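Local coordinates for protein nucleoporin NUP82 (Chaetomium thermophilum, PDB 5CWW) that probably serves as a structural component of the nuclear pore complex and as a docking or interaction partner for the transport factors that associate transiently with it, at residues W489-E494 with Y503-A508; A508-I513 with D550-Q555. All blocks are in the same frame, centred on the assembly; numbering follows the deposited sequence.

Overall arrangement
The N-terminal part of the protein folds as a WD-repeat-like beta-propeller, and both contacts belong to one four-stranded antiparallel blade near the end of this chain. Following the chain, strand 491-494 leads through a short loop into strand 501-506, and contact 1 closes this hairpin. A tight turn through Ala508, which the contacts share, leads to strand 509-514. The chain then leaves the blade for a helical excursion and returns as strand 548-554, where contact 2 closes the longer loop. The two loops follow in series, without crossing. Strands 501-506 and 509-514 pair with each other, so the contacts tie inner strand 491-494 to outer strand 548-554.

Contact 1: residues W489-E494 with Y503-A508; sequences WPMFSE and YVTHPA
Phe492 and Val504 form the tightly packed side of this antiparallel pair: their side chains lie side by side, and CE1 of Phe492 meets CG2 of Val504 at 3.7 Å. Val504 has CG1 anti to the backbone N (chi1 173°), and that branch faces Pro490 CB more loosely. The ring edge of Phe492 also approaches the carbonyl O of Tyr503. Flat and branched apolar residues suit this buried face, which Leu431 of strand 427-432 covers. Pro490, just before the strand, brings CB to the ring edge of His506, 3.7 Å from CD2. Ala508 N donates to His506 ND1 over 3.1 Å, somewhat out of the ring plane, which helps to set the turn of the imidazole; a neutral form protonated on NE2 is likely.

Four backbone bonds join Met491 with Thr505 and Ser493 with Tyr503, the two hydrogen-bonded pairs; between Tyr503 N and Ser493 O the distance is 2.7 Å. Their side chains lie on the other, more polar face. Here Met491 CE touches Thr505 CG2 only at 4.2 Å, and a water donates to Met491 O while bonding to Ser493 OG and Thr505 OG1. Thr505 OG1 also accepts from Ala565 N, so small hydroxyl residues suit a place where polar groups must be satisfied. At the strand end, Glu494 reaches into solvent. The pair thus has one apolar side and one polar side whose water-bridged hydroxyls are satisfied.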
# COMPACT_ATOMS: atom_id res chain seq x y z
N TRP B 489 12.83 9.62 -0.50
CA TRP B 489 11.98 8.43 -0.52
C TRP B 489 12.75 7.22 0.03
O TRP B 489 13.26 6.41 -0.74
CB TRP B 489 11.49 8.14 -1.93
CG TRP B 489 10.24 8.87 -2.29
CD1 TRP B 489 10.14 10.15 -2.74
CD2 TRP B 489 8.90 8.36 -2.23
NE1 TRP B 489 8.82 10.48 -2.96
CE2 TRP B 489 8.04 9.39 -2.65
CE3 TRP B 489 8.34 7.13 -1.85
CZ2 TRP B 489 6.66 9.23 -2.71
CZ3 TRP B 489 6.97 6.98 -1.91
CH2 TRP B 489 6.14 8.02 -2.34
N PRO B 490 12.84 7.11 1.36
CA PRO B 490 13.48 5.93 1.94
C PRO B 490 12.61 4.69 1.76
O PRO B 490 11.39 4.82 1.69
CB PRO B 490 13.64 6.31 3.42
CG PRO B 490 12.55 7.30 3.67
CD PRO B 490 12.38 8.06 2.39
N MET B 491 13.23 3.51 1.69
CA MET B 491 12.51 2.28 1.37
C MET B 491 12.81 1.15 2.34
O MET B 491 13.94 1.01 2.81
CB MET B 491 12.87 1.82 -0.05
CG MET B 491 12.57 2.84 -1.13
SD MET B 491 13.32 2.37 -2.70
CE MET B 491 15.03 2.80 -2.39
N PHE B 492 11.80 0.33 2.63
CA PHE B 492 12.00 -0.91 3.37
C PHE B 492 12.44 -2.03 2.43
O PHE B 492 12.08 -2.03 1.25
CB PHE B 492 10.71 -1.33 4.09
CG PHE B 492 10.47 -0.63 5.40
CD1 PHE B 492 11.47 -0.54 6.36
CD2 PHE B 492 9.24 -0.06 5.67
CE1 PHE B 492 11.24 0.10 7.56
CE2 PHE B 492 9.00 0.58 6.88
CZ PHE B 492 10.00 0.66 7.82
N SER B 493 13.22 -2.97 2.95
CA SER B 493 13.55 -4.20 2.24
C SER B 493 13.56 -5.36 3.23
O SER B 493 14.07 -5.22 4.34
CB SER B 493 14.91 -4.09 1.55
OG SER B 493 14.96 -2.99 0.68
N GLU B 494 13.02 -6.50 2.82
CA GLU B 494 12.98 -7.66 3.70
C GLU B 494 14.34 -8.36 3.73
O GLU B 494 15.09 -8.32 2.76
CB GLU B 494 11.89 -8.64 3.26
CG GLU B 494 11.76 -9.86 4.18
CD GLU B 494 10.58 -10.75 3.83
OE1 GLU B 494 9.83 -10.41 2.89
OE2 GLU B 494 10.41 -11.79 4.51
N TYR B 503 15.73 -3.94 6.12
CA TYR B 503 16.64 -2.85 5.79
C TYR B 503 15.91 -1.56 5.45
O TYR B 503 14.77 -1.58 5.01
CB TYR B 503 17.55 -3.26 4.63
CG TYR B 503 18.30 -4.53 4.90
CD1 TYR B 503 19.50 -4.51 5.59
CD2 TYR B 503 17.80 -5.76 4.48
CE1 TYR B 503 20.19 -5.67 5.85
CE2 TYR B 503 18.49 -6.93 4.74
CZ TYR B 503 19.69 -6.88 5.42
OH TYR B 503 20.38 -8.03 5.69
N VAL B 504 16.60 -0.45 5.66
CA VAL B 504 16.13 0.86 5.23
C VAL B 504 17.17 1.47 4.29
O VAL B 504 18.32 1.68 4.68
CB VAL B 504 15.89 1.81 6.43
CG1 VAL B 504 15.57 3.23 5.96
CG2 VAL B 504 14.76 1.27 7.30
N THR B 505 16.76 1.73 3.06
CA THR B 505 17.64 2.32 2.05
C THR B 505 17.24 3.76 1.78
O THR B 505 16.06 4.08 1.65
CB THR B 505 17.60 1.52 0.73
OG1 THR B 505 17.97 0.16 0.97
CG2 THR B 505 18.57 2.13 -0.29
N HIS B 506 18.24 4.62 1.67
CA HIS B 506 18.04 6.05 1.49
C HIS B 506 19.30 6.58 0.80
O HIS B 506 20.37 5.99 0.95
CB HIS B 506 17.80 6.74 2.84
CG HIS B 506 17.44 8.19 2.74
ND1 HIS B 506 18.38 9.19 2.75
CD2 HIS B 506 16.23 8.80 2.65
CE1 HIS B 506 17.77 10.36 2.66
NE2 HIS B 506 16.47 10.15 2.59
N PRO B 507 19.18 7.68 0.03
CA PRO B 507 20.39 8.20 -0.62
C PRO B 507 21.54 8.48 0.35
O PRO B 507 22.70 8.50 -0.06
CB PRO B 507 19.90 9.49 -1.27
CG PRO B 507 18.46 9.22 -1.58
CD PRO B 507 17.97 8.36 -0.45
N ALA B 508 21.22 8.69 1.62
CA ALA B 508 22.24 8.96 2.63
C ALA B 508 22.98 7.69 3.03
O ALA B 508 24.16 7.74 3.38
CB ALA B 508 21.60 9.61 3.86
O HOH W 1 15.82 -1.06 2.07

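Contact 2: residues A508-I513 with D550-Q555; sequences AGITYI and DRIFTQ
Ile510 and Ile552 cross at an angle, with CG2 of Ile510 3.5 Å from CD1 of Ile552. Ile552 carries CG1 between the backbone N and the carbonyl carbon (chi1 62°), a crowded position that brings this branch over Ile510 CB; its CG2 meets Tyr512 CB at 4.1 Å instead. A branched side chain can thus serve two neighbours on the facing strand. Phe553 comes less close to Ile510 and turns its ring edge-to-face with Phe7.

Both Ile552 and Phe553 face Ile510, a classic beta bulge in the blade's outermost strand. Ile552 N donates to Ile510 O at 3.2 Å and Phe553 O accepts from Ile510 N at 3.0 Å, while the psi of -24° at Ile552 accommodates the extra residue. Beyond the bulge, Gly509 has no side chain, and its CA can come within 3.2 Å of Phe553 O.

On the other face Arg551 crosses Thr511, its NE 4.1 Å from Thr511 OG1. The chain bends at chi3 (-59°), and the guanidinium has Thr554 OG1 at its edge; the long Arg551 side chain makes a salt bridge through NH2 to Glu483, in the loop that leads into the blade's first strand.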
# COMPACT_ATOMS: atom_id res chain seq x y z
N ALA B 508 21.22 8.69 1.62
CA ALA B 508 22.24 8.96 2.63
C ALA B 508 22.98 7.69 3.03
O ALA B 508 24.16 7.74 3.38
CB ALA B 508 21.60 9.61 3.86
N GLY B 509 22.29 6.56 2.98
CA GLY B 509 22.90 5.28 3.31
C GLY B 509 21.91 4.17 3.56
O GLY B 509 20.70 4.34 3.38
N ILE B 510 22.42 3.01 3.99
CA ILE B 510 21.61 1.83 4.25
C ILE B 510 21.72 1.43 5.72
O ILE B 510 22.80 1.50 6.31
CB ILE B 510 22.03 0.64 3.36
CG1 ILE B 510 22.00 1.05 1.88
CG2 ILE B 510 21.11 -0.56 3.60
CD1 ILE B 510 22.56 0.01 0.93
N THR B 511 20.61 0.99 6.29
CA THR B 511 20.55 0.59 7.70
C THR B 511 19.93 -0.79 7.88
O THR B 511 18.89 -1.09 7.31
CB THR B 511 19.75 1.61 8.54
OG1 THR B 511 20.36 2.90 8.43
CG2 THR B 511 19.71 1.20 10.01
N TYR B 512 20.58 -1.61 8.70
CA TYR B 512 20.05 -2.91 9.09
C TYR B 512 19.27 -2.77 10.40
O TYR B 512 19.71 -2.08 11.31
CB TYR B 512 21.18 -3.93 9.26
CG TYR B 512 20.76 -5.24 9.89
CD1 TYR B 512 20.18 -6.25 9.13
CD2 TYR B 512 20.93 -5.47 11.25
CE1 TYR B 512 19.80 -7.45 9.70
CE2 TYR B 512 20.54 -6.67 11.83
CZ TYR B 512 19.98 -7.65 11.05
OH TYR B 512 19.59 -8.85 11.61
N ILE B 513 18.12 -3.43 10.47
CA ILE B 513 17.27 -3.38 11.65
C ILE B 513 16.81 -4.79 11.99
O ILE B 513 16.52 -5.58 11.09
CB ILE B 513 16.02 -2.48 11.44
CG1 ILE B 513 16.44 -1.04 11.14
CG2 ILE B 513 15.11 -2.52 12.66
CD1 ILE B 513 15.31 -0.17 10.61
N ASP B 550 21.87 -0.83 13.02
CA ASP B 550 23.26 -0.52 12.71
C ASP B 550 23.41 -0.10 11.26
O ASP B 550 22.92 -0.78 10.35
CB ASP B 550 24.15 -1.73 13.01
CG ASP B 550 25.62 -1.44 12.78
OD1 ASP B 550 26.26 -0.87 13.69
OD2 ASP B 550 26.13 -1.78 11.69
N ARG B 551 24.10 1.01 11.04
CA ARG B 551 24.35 1.47 9.69
C ARG B 551 25.48 0.67 9.06
O ARG B 551 26.55 0.51 9.64
CB ARG B 551 24.71 2.95 9.67
CG ARG B 551 24.99 3.46 8.27
CD ARG B 551 24.87 4.96 8.16
NE ARG B 551 23.54 5.44 8.52
CZ ARG B 551 23.11 6.68 8.28
NH1 ARG B 551 21.90 7.04 8.64
NH2 ARG B 551 23.91 7.55 7.67
N ILE B 552 25.22 0.16 7.86
CA ILE B 552 26.16 -0.68 7.14
C ILE B 552 26.90 0.10 6.06
O ILE B 552 28.00 -0.27 5.65
CB ILE B 552 25.45 -1.88 6.51
CG1 ILE B 552 24.42 -1.41 5.49
CG2 ILE B 552 24.77 -2.71 7.60
CD1 ILE B 552 23.85 -2.51 4.69
N PHE B 553 26.28 1.18 5.60
CA PHE B 553 26.80 1.95 4.48
C PHE B 553 26.34 3.40 4.53
O PHE B 553 25.20 3.69 4.88
CB PHE B 553 26.36 1.32 3.15
CG PHE B 553 26.73 2.13 1.95
CD1 PHE B 553 28.02 2.11 1.45
CD2 PHE B 553 25.79 2.92 1.31
CE1 PHE B 553 28.36 2.86 0.34
CE2 PHE B 553 26.12 3.67 0.20
CZ PHE B 553 27.41 3.64 -0.29
N THR B 554 27.25 4.30 4.18
CA THR B 554 26.96 5.72 4.12
C THR B 554 27.51 6.32 2.83
O THR B 554 28.69 6.13 2.50
CB THR B 554 27.56 6.47 5.32
OG1 THR B 554 27.23 5.78 6.53
CG2 THR B 554 27.03 7.89 5.39
N GLN B 555 26.66 7.03 2.11
CA GLN B 555 27.07 7.71 0.89
C GLN B 555 27.51 9.13 1.24
O GLN B 555 26.80 9.86 1.93
CB GLN B 555 25.92 7.73 -0.13
CG GLN B 555 26.31 8.28 -1.49
CD GLN B 555 25.28 7.99 -2.56
OE1 GLN B 555 25.59 8.01 -3.75
NE2 GLN B 555 24.04 7.73 -2.16
O HOH W 2 25.27 10.19 4.25